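Local coordinates for cytosolic iron-sulfur protein assembly protein 1 (PDB 2HES) that serves as an essential component of the cytosolic iron-sulfur protein assembly machinery and is required for the maturation of extramitochondrial iron-sulfur proteins, at residues K129-W134 against S147-H152; E109-A114 against C125-S130; S164-A169 against W180-D185; Y121-S126 against V159-S164. All coordinates share one frame; numbering follows the deposited sequence.

In the fold
The four contacts sample two consecutive blades of a WD40 beta-propeller. Contacts 1 and 2 lie in one four-stranded blade: contact 2 pairs its first two strands, contact 1 its last two, and their centres are about 9 Å apart. Contact 3 pairs the second and third strands of the next blade. Contact 4 packs one blade on the other; its centre lies about 9 Å from that of contact 3 and about 11 Å from those of contacts 1 and 2. Contacts 1 and 3 also touch, through Val131 and Ile133 on Leu168 and through Leu149 on Trp180. Contacts 2 and 3 stay about 5 Å apart at their nearest atoms.

Contact 1: residues K129-W134 against S147-H152; sequences KSVWIW and SVLQEH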
loop_
_atom_site.group_PDB
_atom_site.type_symbol
_atom_site.label_atom_id
_atom_site.label_comp_id
_atom_site.label_asym_id
_atom_site.label_seq_id
_atom_site.Cartn_x
_atom_site.Cartn_y
_atom_site.Cartn_z
ATOM N N LYS A 129 -9.338 -7.801 12.406
ATOM C CA LYS A 129 -9.664 -8.808 11.375
ATOM C C LYS A 129 -10.654 -8.295 10.323
ATOM O O LYS A 129 -11.026 -9.031 9.415
ATOM C CB LYS A 129 -10.115 -10.174 11.960
ATOM C CG LYS A 129 -9.355 -10.635 13.238
ATOM C CD LYS A 129 -10.053 -11.889 13.803
ATOM C CE LYS A 129 -9.327 -12.481 15.017
ATOM N NZ LYS A 129 -9.419 -11.648 16.266
ATOM N N SER A 130 -11.057 -7.030 10.419
ATOM C CA SER A 130 -12.035 -6.521 9.464
ATOM C C SER A 130 -11.469 -5.529 8.452
ATOM O O SER A 130 -10.373 -4.962 8.606
ATOM C CB SER A 130 -13.199 -5.845 10.183
ATOM O OG SER A 130 -12.737 -4.601 10.691
ATOM N N VAL A 131 -12.299 -5.310 7.432
ATOM C CA VAL A 131 -12.120 -4.274 6.424
ATOM C C VAL A 131 -13.454 -3.522 6.422
ATOM O O VAL A 131 -14.519 -4.131 6.274
ATOM C CB VAL A 131 -11.832 -4.901 5.027
ATOM C CG1 VAL A 131 -11.711 -3.802 3.945
ATOM C CG2 VAL A 131 -10.508 -5.685 5.068
ATOM N N TRP A 132 -13.367 -2.218 6.631
ATOM C CA TRP A 132 -14.513 -1.303 6.535
ATOM C C TRP A 132 -14.471 -0.530 5.225
ATOM O O TRP A 132 -13.393 -0.146 4.735
ATOM C CB TRP A 132 -14.528 -0.365 7.742
ATOM C CG TRP A 132 -14.860 -1.031 9.068
ATOM C CD1 TRP A 132 -14.370 -2.238 9.565
ATOM C CD2 TRP A 132 -15.709 -0.506 10.085
ATOM N NE1 TRP A 132 -14.903 -2.480 10.813
ATOM C CE2 TRP A 132 -15.716 -1.434 11.155
ATOM C CE3 TRP A 132 -16.488 0.668 10.188
ATOM C CZ2 TRP A 132 -16.473 -1.237 12.316
ATOM C CZ3 TRP A 132 -17.235 0.873 11.357
ATOM C CH2 TRP A 132 -17.217 -0.075 12.406
ATOM N N ILE A 133 -15.657 -0.317 4.637
ATOM C CA ILE A 133 -15.787 0.506 3.426
ATOM C C ILE A 133 -16.589 1.739 3.790
ATOM O O ILE A 133 -17.709 1.621 4.349
ATOM C CB ILE A 133 -16.478 -0.224 2.230
ATOM C CG1 ILE A 133 -15.807 -1.566 1.899
ATOM C CG2 ILE A 133 -16.465 0.680 0.986
ATOM C CD1 ILE A 133 -14.431 -1.437 1.380
ATOM N N TRP A 134 -16.007 2.907 3.536
ATOM C CA TRP A 134 -16.669 4.191 3.828
ATOM C C TRP A 134 -16.921 4.886 2.484
ATOM O O TRP A 134 -16.146 4.733 1.531
ATOM C CB TRP A 134 -15.793 5.093 4.730
ATOM C CG TRP A 134 -15.564 4.600 6.163
ATOM C CD1 TRP A 134 -14.538 3.779 6.613
ATOM C CD2 TRP A 134 -16.374 4.902 7.324
ATOM N NE1 TRP A 134 -14.690 3.555 7.975
ATOM C CE2 TRP A 134 -15.799 4.226 8.429
ATOM C CE3 TRP A 134 -17.531 5.681 7.531
ATOM C CZ2 TRP A 134 -16.329 4.308 9.724
ATOM C CZ3 TRP A 134 -18.065 5.751 8.826
ATOM C CH2 TRP A 134 -17.452 5.077 9.909
ATOM N N SER A 147 -20.131 -0.790 4.436
ATOM C CA SER A 147 -19.928 -2.221 4.691
ATOM C C SER A 147 -18.860 -2.490 5.739
ATOM O O SER A 147 -17.902 -1.720 5.888
ATOM C CB SER A 147 -19.587 -2.961 3.395
ATOM O OG SER A 147 -19.526 -4.337 3.684
ATOM N N VAL A 148 -19.070 -3.561 6.490
ATOM C CA VAL A 148 -18.128 -4.026 7.507
ATOM C C VAL A 148 -17.823 -5.479 7.165
ATOM O O VAL A 148 -18.715 -6.351 7.268
ATOM C CB VAL A 148 -18.716 -3.916 8.917
ATOM C CG1 VAL A 148 -17.740 -4.520 9.927
ATOM C CG2 VAL A 148 -18.939 -2.466 9.296
ATOM N N LEU A 149 -16.573 -5.737 6.761
ATOM C CA LEU A 149 -16.233 -6.964 6.045
ATOM C C LEU A 149 -15.339 -7.807 6.933
ATOM O O LEU A 149 -14.176 -7.444 7.198
ATOM C CB LEU A 149 -15.494 -6.614 4.772
ATOM C CG LEU A 149 -16.348 -5.836 3.786
ATOM C CD1 LEU A 149 -15.470 -5.254 2.722
ATOM C CD2 LEU A 149 -17.463 -6.789 3.228
ATOM N N GLN A 150 -15.929 -8.888 7.436
ATOM C CA GLN A 150 -15.294 -9.701 8.484
ATOM C C GLN A 150 -15.196 -11.132 8.004
ATOM O O GLN A 150 -16.036 -11.970 8.336
ATOM C CB GLN A 150 -16.125 -9.583 9.780
ATOM C CG GLN A 150 -16.229 -8.163 10.294
ATOM C CD GLN A 150 -16.844 -8.085 11.673
ATOM O OE1 GLN A 150 -17.954 -7.579 11.837
ATOM N NE2 GLN A 150 -16.139 -8.618 12.672
ATOM N N GLU A 151 -14.175 -11.426 7.197
ATOM C CA GLU A 151 -13.948 -12.813 6.754
ATOM C C GLU A 151 -12.568 -13.343 7.086
ATOM O O GLU A 151 -12.396 -14.575 7.279
ATOM C CB GLU A 151 -14.240 -12.998 5.262
ATOM C CG GLU A 151 -15.652 -12.535 4.805
ATOM C CD GLU A 151 -16.812 -13.185 5.568
ATOM O OE1 GLU A 151 -16.807 -14.422 5.788
ATOM O OE2 GLU A 151 -17.751 -12.444 5.937
ATOM N N HIS A 152 -11.593 -12.437 7.162
ATOM C CA HIS A 152 -10.227 -12.788 7.562
ATOM C C HIS A 152 -10.334 -13.384 8.960
ATOM O O HIS A 152 -11.253 -13.048 9.719
ATOM C CB HIS A 152 -9.259 -11.580 7.529
ATOM C CG HIS A 152 -8.769 -11.254 6.148
ATOM N ND1 HIS A 152 -7.970 -12.116 5.422
ATOM C CD2 HIS A 152 -8.983 -10.176 5.351
ATOM C CE1 HIS A 152 -7.712 -11.574 4.238
ATOM N NE2 HIS A 152 -8.326 -10.414 4.164
HETATM O O HOH W 1 -12.064 -9.383 6.976
HETATM O O HOH W 2 -13.347 -11.358 10.422
#
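Val148 and Trp132 stand side by side on one face of an antiparallel hairpin, the third and fourth strands of a WD40 propeller blade, whose short segments run 165° apart. The valine's fork is the bump and the flat indole its bed. Val148 CG2 sits 3.8 Å from the centroid of the Trp132 six-membered ring and 11° off its normal, a CH-pi contact over the face; Val148 CG1 approaches Trp132 NE1 at 3.6 Å. An alanine in place of Trp132 would probably open a gap over Val148 and leave both its methyls without the ring they rest on.

On the other face, Leu149 CD1 nestles against Ile133 CG1 at 3.8 Å, and Leu168 of the next blade packs on Val131 and Ile133. Three short backbone bonds set this register: Val131 N to Leu149 O (2.9 Å), Leu149 N to Val131 O (2.7 Å) and Ile133 N to Ser147 O (2.9 Å). Past the paired region, His152 CB lies against Lys129 O, while its ring bonds to Ser170 and Asp174. A water there donates to Lys129 O at 2.7 Å and to Leu149 O, and accepts from Glu151 N.

Contact 2: residues E109-A114 against C125-S130; sequences EVKGVA and CSRDKS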
loop_
_atom_site.group_PDB
_atom_site.type_symbol
_atom_site.label_atom_id
_atom_site.label_comp_id
_atom_site.label_asym_id
_atom_site.label_seq_id
_atom_site.Cartn_x
_atom_site.Cartn_y
_atom_site.Cartn_z
ATOM N N GLU A 109 -6.173 -1.419 16.480
ATOM C CA GLU A 109 -5.232 -0.710 15.637
ATOM C C GLU A 109 -5.681 -0.717 14.181
ATOM O O GLU A 109 -5.943 -1.799 13.619
ATOM C CB GLU A 109 -3.850 -1.352 15.734
ATOM C CG GLU A 109 -3.310 -1.405 17.191
ATOM C CD GLU A 109 -2.000 -2.165 17.321
ATOM O OE1 GLU A 109 -1.826 -3.195 16.643
ATOM O OE2 GLU A 109 -1.137 -1.715 18.108
ATOM N N VAL A 110 -5.719 0.465 13.578
ATOM C CA VAL A 110 -5.924 0.594 12.120
ATOM C C VAL A 110 -4.574 0.328 11.460
ATOM O O VAL A 110 -3.565 0.922 11.864
ATOM C CB VAL A 110 -6.437 2.008 11.690
ATOM C CG1 VAL A 110 -6.424 2.167 10.129
ATOM C CG2 VAL A 110 -7.811 2.308 12.233
ATOM N N LYS A 111 -4.539 -0.595 10.504
ATOM C CA LYS A 111 -3.290 -0.952 9.809
ATOM C C LYS A 111 -3.154 -0.363 8.414
ATOM O O LYS A 111 -2.047 -0.242 7.893
ATOM C CB LYS A 111 -3.136 -2.469 9.652
ATOM C CG LYS A 111 -3.018 -3.289 10.929
ATOM C CD LYS A 111 -1.891 -2.752 11.843
ATOM C CE LYS A 111 -1.838 -3.545 13.127
ATOM N NZ LYS A 111 -1.207 -4.869 12.889
ATOM N N GLY A 112 -4.281 -0.042 7.772
ATOM C CA GLY A 112 -4.222 0.491 6.437
ATOM C C GLY A 112 -5.404 1.352 6.035
ATOM O O GLY A 112 -6.535 1.168 6.536
ATOM N N VAL A 113 -5.123 2.283 5.143
ATOM C CA VAL A 113 -6.189 3.074 4.474
ATOM C C VAL A 113 -5.910 3.102 2.988
ATOM O O VAL A 113 -4.734 3.169 2.562
ATOM C CB VAL A 113 -6.328 4.533 5.038
ATOM C CG1 VAL A 113 -6.617 4.523 6.535
ATOM C CG2 VAL A 113 -5.067 5.343 4.810
ATOM N N ALA A 114 -6.963 3.104 2.174
ATOM C CA ALA A 114 -6.781 3.106 0.730
ATOM C C ALA A 114 -8.065 3.574 0.074
ATOM O O ALA A 114 -9.174 3.176 0.517
ATOM C CB ALA A 114 -6.412 1.714 0.211
ATOM N N CYS A 125 -8.472 -1.008 7.231
ATOM C CA CYS A 125 -8.323 -2.376 7.761
ATOM C C CYS A 125 -7.608 -2.312 9.076
ATOM O O CYS A 125 -6.991 -1.294 9.423
ATOM C CB CYS A 125 -7.606 -3.329 6.800
ATOM S SG CYS A 125 -5.898 -2.866 6.524
ATOM N N SER A 126 -7.715 -3.423 9.803
ATOM C CA SER A 126 -7.463 -3.391 11.214
ATOM C C SER A 126 -6.922 -4.725 11.753
ATOM O O SER A 126 -7.220 -5.831 11.243
ATOM C CB SER A 126 -8.755 -3.006 11.927
ATOM O OG SER A 126 -8.557 -2.896 13.321
ATOM N N ARG A 127 -6.188 -4.595 12.850
ATOM C CA ARG A 127 -5.871 -5.730 13.721
ATOM C C ARG A 127 -7.114 -6.538 14.159
ATOM O O ARG A 127 -7.013 -7.728 14.524
ATOM C CB ARG A 127 -5.107 -5.225 14.931
ATOM C CG ARG A 127 -4.624 -6.356 15.854
ATOM C CD ARG A 127 -3.359 -5.942 16.574
ATOM N NE ARG A 127 -2.778 -7.052 17.340
ATOM C CZ ARG A 127 -2.100 -6.904 18.473
ATOM N NH1 ARG A 127 -1.922 -5.689 19.001
ATOM N NH2 ARG A 127 -1.615 -7.977 19.102
ATOM N N ASP A 128 -8.289 -5.918 14.077
ATOM C CA ASP A 128 -9.546 -6.546 14.476
ATOM C C ASP A 128 -10.118 -7.524 13.450
ATOM O O ASP A 128 -11.204 -8.051 13.631
ATOM C CB ASP A 128 -10.567 -5.468 14.882
ATOM C CG ASP A 128 -11.164 -4.745 13.696
ATOM O OD1 ASP A 128 -10.933 -5.181 12.543
ATOM O OD2 ASP A 128 -11.896 -3.741 13.912
ATOM N N LYS A 129 -9.338 -7.801 12.406
ATOM C CA LYS A 129 -9.664 -8.808 11.375
ATOM C C LYS A 129 -10.654 -8.295 10.323
ATOM O O LYS A 129 -11.026 -9.031 9.415
ATOM C CB LYS A 129 -10.115 -10.174 11.960
ATOM C CG LYS A 129 -9.355 -10.635 13.238
ATOM C CD LYS A 129 -10.053 -11.889 13.803
ATOM C CE LYS A 129 -9.327 -12.481 15.017
ATOM N NZ LYS A 129 -9.419 -11.648 16.266
ATOM N N SER A 130 -11.057 -7.030 10.419
ATOM C CA SER A 130 -12.035 -6.521 9.464
ATOM C C SER A 130 -11.469 -5.529 8.452
ATOM O O SER A 130 -10.373 -4.962 8.606
ATOM C CB SER A 130 -13.199 -5.845 10.183
ATOM O OG SER A 130 -12.737 -4.601 10.691
#
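With Ser126 OG anti to its backbone N (chi1 -177°), the hydroxyl is placed against Glu109 O; in Arg127, CG is likewise anti to the backbone N (chi1 -175°), and the chain then runs extended to NE beside the Glu109 side chain. Glu109 O is gripped twice, by a backbone N-H and by a hydroxyl. Arg127 N reaches it at 2.9 Å, nearly in line with the carbonyl bond, and Ser126 OG donates to it at 2.9 Å from well above the carbonyl plane. The same Ser126 OG accepts from Asp128 N at 3.1 Å, an ST turn that ties the strand end to the type I turn from Ser126 to Lys129. An alanine at Ser126 would probably leave Asp128 N without this acceptor and Glu109 O with one donor fewer, making the turn less firmly fixed.

Outside the backbone, Glu109 and Arg127 point the same way. The carboxylate and guanidinium planes are 40° apart, and the salt bridge, Glu109 OE1 to Arg127 NH1, is weak at 3.4 Å. Lys111 packs its CE on Arg127 CB but sends NZ to a salt bridge with Asp155. Within the turn, Asp128 OD1 accepts from Ser130 N, an Asx turn, and also from Ser130 OG.

Further along, Cys125 O receives Lys111 N at 2.8 Å and, weakly, Gly112 N at 3.4 Å, while Cys125 N donates to Gly112 O at 3.0 Å. Cys125 SG lies 3.5 Å from Gly112 N. Lys111 and Gly112 both face Cys125, a classic beta bulge, here in the hairpin of the first two strands of a WD40 blade.

Contact 3: residues S164-A169 against W180-D185; sequences SEALLA and WKDYDD
Trp180 opens the second segment by pairing with Leu168 through two backbone bonds: Trp180 N donates to Leu168 O at 2.8 Å, and Leu168 N to Trp180 O at 3.0 Å. The two reciprocal bonds make this an antiparallel hydrogen-bonded pair, and the short strand segments run 153° apart. With CG anti to the carbonyl carbon (chi1 -52°), the Trp180 indole starts beside its own backbone N. Its CD1 edge comes 3.5 Å from Leu168 O, near the ring plane. Trp180 CB and Leu168 CB meet at 4.1 Å. Leu167 CA makes a CA-H...O contact with Trp180 O at 3.6 Å.

Lys181 turns to the other face of the sheet. Its CB touches Leu167 CD1 at 4.1 Å, and the extended chain beyond leads away from the leucine. In Asp182, OD2 accepts from Asp185 N at 2.8 Å, an Asx motif that curls the chain after the strand. Asp182 OD1 is only loosely near the CB of Ala166, at 4.3 Å; that alanine is the centre of an inverse gamma turn.

The hairpin joins the second and third strands of a WD40 blade. Trp180 NE1 bonds to Ser170 OG, which also bonds to His152; with Asp174 these residues match the structural tetrad of WD40 repeats. Strand 186-193 lies beyond Trp180, Lys181 and Asp182, and on the opposite flank of strand 167-172, strand 156-161 pairs with Ala169.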
loop_
_atom_site.group_PDB
_atom_site.type_symbol
_atom_site.label_atom_id
_atom_site.label_comp_id
_atom_site.label_asym_id
_atom_site.label_seq_id
_atom_site.Cartn_x
_atom_site.Cartn_y
_atom_site.Cartn_z
ATOM N N SER A 164 -8.509 0.929 -11.584
ATOM C CA SER A 164 -9.678 1.335 -12.429
ATOM C C SER A 164 -10.974 0.510 -12.271
ATOM O O SER A 164 -11.946 0.684 -13.038
ATOM C CB SER A 164 -9.303 1.239 -13.891
ATOM O OG SER A 164 -9.123 -0.124 -14.228
ATOM N N GLU A 165 -10.985 -0.450 -11.366
ATOM C CA GLU A 165 -12.230 -1.137 -11.051
ATOM C C GLU A 165 -12.466 -0.979 -9.550
ATOM O O GLU A 165 -11.542 -0.674 -8.826
ATOM C CB GLU A 165 -12.147 -2.603 -11.439
ATOM C CG GLU A 165 -11.725 -2.847 -12.893
ATOM C CD GLU A 165 -12.882 -2.733 -13.867
ATOM O OE1 GLU A 165 -14.003 -3.169 -13.530
ATOM O OE2 GLU A 165 -12.678 -2.210 -14.977
ATOM N N ALA A 166 -13.721 -1.118 -9.118
ATOM C CA ALA A 166 -14.073 -1.066 -7.704
ATOM C C ALA A 166 -13.836 -2.493 -7.165
ATOM O O ALA A 166 -14.756 -3.237 -6.818
ATOM C CB ALA A 166 -15.529 -0.587 -7.524
ATOM N N LEU A 167 -12.558 -2.846 -7.138
ATOM C CA LEU A 167 -12.128 -4.149 -6.631
ATOM C C LEU A 167 -11.056 -3.865 -5.589
ATOM O O LEU A 167 -10.118 -3.064 -5.840
ATOM C CB LEU A 167 -11.513 -4.902 -7.824
ATOM C CG LEU A 167 -11.289 -6.400 -7.801
ATOM C CD1 LEU A 167 -12.637 -7.098 -7.681
ATOM C CD2 LEU A 167 -10.554 -6.883 -9.066
ATOM N N LEU A 168 -11.134 -4.587 -4.465
ATOM C CA LEU A 168 -10.313 -4.261 -3.297
ATOM C C LEU A 168 -9.590 -5.554 -2.927
ATOM O O LEU A 168 -10.201 -6.632 -2.971
ATOM C CB LEU A 168 -11.210 -3.866 -2.132
ATOM C CG LEU A 168 -10.480 -3.544 -0.844
ATOM C CD1 LEU A 168 -9.590 -2.335 -0.931
ATOM C CD2 LEU A 168 -11.516 -3.375 0.270
ATOM N N ALA A 169 -8.310 -5.440 -2.602
ATOM C CA ALA A 169 -7.492 -6.605 -2.104
ATOM C C ALA A 169 -7.014 -6.349 -0.676
ATOM O O ALA A 169 -6.398 -5.310 -0.408
ATOM C CB ALA A 169 -6.293 -6.821 -3.037
ATOM N N TRP A 180 -12.434 -8.327 -2.812
ATOM C CA TRP A 180 -13.760 -7.907 -2.441
ATOM C C TRP A 180 -14.331 -7.081 -3.578
ATOM O O TRP A 180 -13.600 -6.283 -4.193
ATOM C CB TRP A 180 -13.684 -7.006 -1.220
ATOM C CG TRP A 180 -12.916 -7.617 -0.096
ATOM C CD1 TRP A 180 -11.572 -7.495 0.099
ATOM C CD2 TRP A 180 -13.436 -8.331 1.044
ATOM N NE1 TRP A 180 -11.208 -8.149 1.274
ATOM C CE2 TRP A 180 -12.329 -8.663 1.865
ATOM C CE3 TRP A 180 -14.732 -8.762 1.434
ATOM C CZ2 TRP A 180 -12.464 -9.404 3.072
ATOM C CZ3 TRP A 180 -14.864 -9.523 2.609
ATOM C CH2 TRP A 180 -13.714 -9.822 3.424
ATOM N N LYS A 181 -15.619 -7.265 -3.826
ATOM C CA LYS A 181 -16.292 -6.617 -4.964
ATOM C C LYS A 181 -17.706 -6.293 -4.516
ATOM O O LYS A 181 -18.216 -6.998 -3.667
ATOM C CB LYS A 181 -16.398 -7.663 -6.066
ATOM C CG LYS A 181 -17.141 -7.208 -7.265
ATOM C CD LYS A 181 -16.936 -8.230 -8.359
ATOM C CE LYS A 181 -17.653 -7.755 -9.621
ATOM N NZ LYS A 181 -17.193 -8.434 -10.846
ATOM N N ASP A 182 -18.349 -5.270 -5.095
ATOM C CA ASP A 182 -19.752 -5.041 -4.733
ATOM C C ASP A 182 -20.711 -5.374 -5.864
ATOM O O ASP A 182 -20.351 -5.303 -7.050
ATOM C CB ASP A 182 -19.986 -3.609 -4.284
ATOM C CG ASP A 182 -20.250 -2.681 -5.438
ATOM O OD1 ASP A 182 -19.276 -2.262 -6.092
ATOM O OD2 ASP A 182 -21.438 -2.385 -5.693
ATOM N N TYR A 183 -21.925 -5.767 -5.472
ATOM C CA TYR A 183 -23.087 -5.702 -6.350
ATOM C C TYR A 183 -24.069 -4.753 -5.687
ATOM O O TYR A 183 -24.661 -5.095 -4.664
ATOM C CB TYR A 183 -23.677 -7.096 -6.592
ATOM C CG TYR A 183 -22.776 -7.902 -7.495
ATOM C CD1 TYR A 183 -22.875 -7.801 -8.889
ATOM C CD2 TYR A 183 -21.787 -8.730 -6.964
ATOM C CE1 TYR A 183 -22.018 -8.519 -9.722
ATOM C CE2 TYR A 183 -20.926 -9.450 -7.791
ATOM C CZ TYR A 183 -21.052 -9.339 -9.163
ATOM O OH TYR A 183 -20.204 -10.054 -9.976
ATOM N N ASP A 184 -24.165 -3.539 -6.227
ATOM C CA ASP A 184 -25.027 -2.483 -5.666
ATOM C C ASP A 184 -24.762 -2.279 -4.172
ATOM O O ASP A 184 -25.668 -2.433 -3.340
ATOM C CB ASP A 184 -26.513 -2.795 -5.939
ATOM C CG ASP A 184 -27.428 -1.568 -5.788
ATOM O OD1 ASP A 184 -27.081 -0.458 -6.269
ATOM O OD2 ASP A 184 -28.512 -1.718 -5.194
ATOM N N ASP A 185 -23.507 -1.958 -3.847
ATOM C CA ASP A 185 -23.064 -1.661 -2.473
ATOM C C ASP A 185 -23.118 -2.840 -1.498
ATOM O O ASP A 185 -22.701 -2.702 -0.344
ATOM C CB ASP A 185 -23.789 -0.433 -1.896
ATOM C CG ASP A 185 -23.876 0.718 -2.890
ATOM O OD1 ASP A 185 -23.100 1.692 -2.741
ATOM O OD2 ASP A 185 -24.722 0.643 -3.821
#

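Contact 4: residues Y121-S126 against V159-S164; sequences YLATCS and VIWHPS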
loop_
_atom_site.group_PDB
_atom_site.type_symbol
_atom_site.label_atom_id
_atom_site.label_comp_id
_atom_site.label_asym_id
_atom_site.label_seq_id
_atom_site.Cartn_x
_atom_site.Cartn_y
_atom_site.Cartn_z
ATOM N N TYR A 121 -14.693 5.968 -2.322
ATOM C CA TYR A 121 -14.675 4.940 -1.287
ATOM C C TYR A 121 -13.313 4.957 -0.638
ATOM O O TYR A 121 -12.303 5.107 -1.319
ATOM C CB TYR A 121 -14.917 3.562 -1.900
ATOM C CG TYR A 121 -16.292 3.382 -2.468
ATOM C CD1 TYR A 121 -17.433 3.621 -1.692
ATOM C CD2 TYR A 121 -16.456 2.933 -3.780
ATOM C CE1 TYR A 121 -18.722 3.425 -2.238
ATOM C CE2 TYR A 121 -17.724 2.741 -4.324
ATOM C CZ TYR A 121 -18.845 2.999 -3.548
ATOM O OH TYR A 121 -20.098 2.802 -4.098
ATOM N N LEU A 122 -13.332 4.906 0.677
ATOM C CA LEU A 122 -12.156 4.757 1.491
ATOM C C LEU A 122 -12.313 3.450 2.257
ATOM O O LEU A 122 -13.270 3.259 3.006
ATOM C CB LEU A 122 -12.030 5.958 2.459
ATOM C CG LEU A 122 -10.879 5.867 3.457
ATOM C CD1 LEU A 122 -9.591 5.988 2.724
ATOM C CD2 LEU A 122 -10.977 6.973 4.581
ATOM N N ALA A 123 -11.381 2.524 2.018
ATOM C CA ALA A 123 -11.297 1.277 2.779
ATOM C C ALA A 123 -10.329 1.412 3.941
ATOM O O ALA A 123 -9.268 2.038 3.809
ATOM C CB ALA A 123 -10.793 0.168 1.877
ATOM N N THR A 124 -10.691 0.819 5.070
ATOM C CA THR A 124 -9.790 0.791 6.209
ATOM C C THR A 124 -9.628 -0.665 6.680
ATOM O O THR A 124 -10.546 -1.483 6.533
ATOM C CB THR A 124 -10.245 1.718 7.365
ATOM O OG1 THR A 124 -11.405 1.186 8.030
ATOM C CG2 THR A 124 -10.468 3.201 6.864
ATOM N N CYS A 125 -8.472 -1.008 7.231
ATOM C CA CYS A 125 -8.323 -2.376 7.761
ATOM C C CYS A 125 -7.608 -2.312 9.076
ATOM O O CYS A 125 -6.991 -1.294 9.423
ATOM C CB CYS A 125 -7.606 -3.329 6.800
ATOM S SG CYS A 125 -5.898 -2.866 6.524
ATOM N N SER A 126 -7.715 -3.423 9.803
ATOM C CA SER A 126 -7.463 -3.391 11.214
ATOM C C SER A 126 -6.922 -4.725 11.753
ATOM O O SER A 126 -7.220 -5.831 11.243
ATOM C CB SER A 126 -8.755 -3.006 11.927
ATOM O OG SER A 126 -8.557 -2.896 13.321
ATOM N N VAL A 159 -4.632 -2.925 2.679
ATOM C CA VAL A 159 -5.713 -2.836 1.673
ATOM C C VAL A 159 -5.215 -2.027 0.475
ATOM O O VAL A 159 -4.418 -1.083 0.626
ATOM C CB VAL A 159 -7.016 -2.160 2.241
ATOM C CG1 VAL A 159 -7.767 -3.133 3.023
ATOM C CG2 VAL A 159 -6.684 -0.941 3.102
ATOM N N ILE A 160 -5.669 -2.400 -0.724
ATOM C CA ILE A 160 -5.376 -1.638 -1.922
ATOM C C ILE A 160 -6.468 -1.880 -2.927
ATOM O O ILE A 160 -7.034 -2.973 -2.993
ATOM C CB ILE A 160 -3.970 -1.914 -2.506
ATOM C CG1 ILE A 160 -3.530 -0.791 -3.455
ATOM C CG2 ILE A 160 -3.914 -3.352 -3.140
ATOM C CD1 ILE A 160 -2.055 -0.833 -3.765
ATOM N N TRP A 161 -6.848 -0.815 -3.633
ATOM C CA TRP A 161 -7.788 -0.975 -4.730
ATOM C C TRP A 161 -7.122 -1.120 -6.089
ATOM O O TRP A 161 -6.016 -0.587 -6.331
ATOM C CB TRP A 161 -8.728 0.253 -4.811
ATOM C CG TRP A 161 -9.513 0.512 -3.589
ATOM C CD1 TRP A 161 -9.082 1.119 -2.412
ATOM C CD2 TRP A 161 -10.916 0.282 -3.409
ATOM N NE1 TRP A 161 -10.120 1.241 -1.528
ATOM C CE2 TRP A 161 -11.255 0.731 -2.102
ATOM C CE3 TRP A 161 -11.921 -0.251 -4.227
ATOM C CZ2 TRP A 161 -12.555 0.628 -1.585
ATOM C CZ3 TRP A 161 -13.196 -0.399 -3.698
ATOM C CH2 TRP A 161 -13.508 0.054 -2.391
ATOM N N HIS A 162 -7.831 -1.810 -6.993
ATOM C CA HIS A 162 -7.456 -1.871 -8.399
ATOM C C HIS A 162 -7.363 -0.424 -8.989
ATOM O O HIS A 162 -8.048 0.464 -8.482
ATOM C CB HIS A 162 -8.488 -2.733 -9.123
ATOM C CG HIS A 162 -8.135 -3.039 -10.546
ATOM N ND1 HIS A 162 -8.456 -2.208 -11.604
ATOM C CD2 HIS A 162 -7.468 -4.091 -11.083
ATOM C CE1 HIS A 162 -8.004 -2.743 -12.721
ATOM N NE2 HIS A 162 -7.376 -3.867 -12.429
ATOM N N PRO A 163 -6.500 -0.187 -10.002
ATOM C CA PRO A 163 -6.312 1.162 -10.545
ATOM C C PRO A 163 -7.556 1.778 -11.193
ATOM O O PRO A 163 -7.601 3.025 -11.307
ATOM C CB PRO A 163 -5.183 0.993 -11.579
ATOM C CG PRO A 163 -5.204 -0.484 -11.930
ATOM C CD PRO A 163 -5.554 -1.136 -10.604
ATOM N N SER A 164 -8.509 0.929 -11.584
ATOM C CA SER A 164 -9.678 1.335 -12.429
ATOM C C SER A 164 -10.974 0.510 -12.271
ATOM O O SER A 164 -11.946 0.684 -13.038
ATOM C CB SER A 164 -9.303 1.239 -13.891
ATOM O OG SER A 164 -9.123 -0.124 -14.228
#
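Blade-to-blade packing in the propeller brings Ala123 and Tyr121 against Trp161, and Cys125 against Val159. Side chains make most of the contact, with Ala123 O also against Val159 CG2. Ala123 CB comes obliquely to the indole, 3.6 Å from Trp161 NE1, and Tyr121 CB meets the benzene part at 3.8 Å from Trp161 CZ2. The tyrosine approaches most closely through this CB, its ring leading away; its OH makes a weak hydrogen bond to Asp185 OD1.

Strand 121-126 is the second strand of its WD40 blade and strand 156-161 the first, innermost strand of the next. Side chains of both point toward each other, and the segment axes, 158° apart, approach to 7.5 Å, too far for strand pairing: two sheets packed face to face. Leu168 of the later blade joins in by touching Ala123, Val159 and Trp161. Trp161 NE1 makes a weak hydrogen bond to Ala114 O, and Trp187 meets the indole with planes at about 85°.

At the other end, Val159 CG1 lies 3.8 Å from Cys125 CB. Val159 CG2 takes the position between backbone N and carbonyl carbon (CG1 at chi1 -80°), and both methyls come 4.0 Å from Cys125 SG.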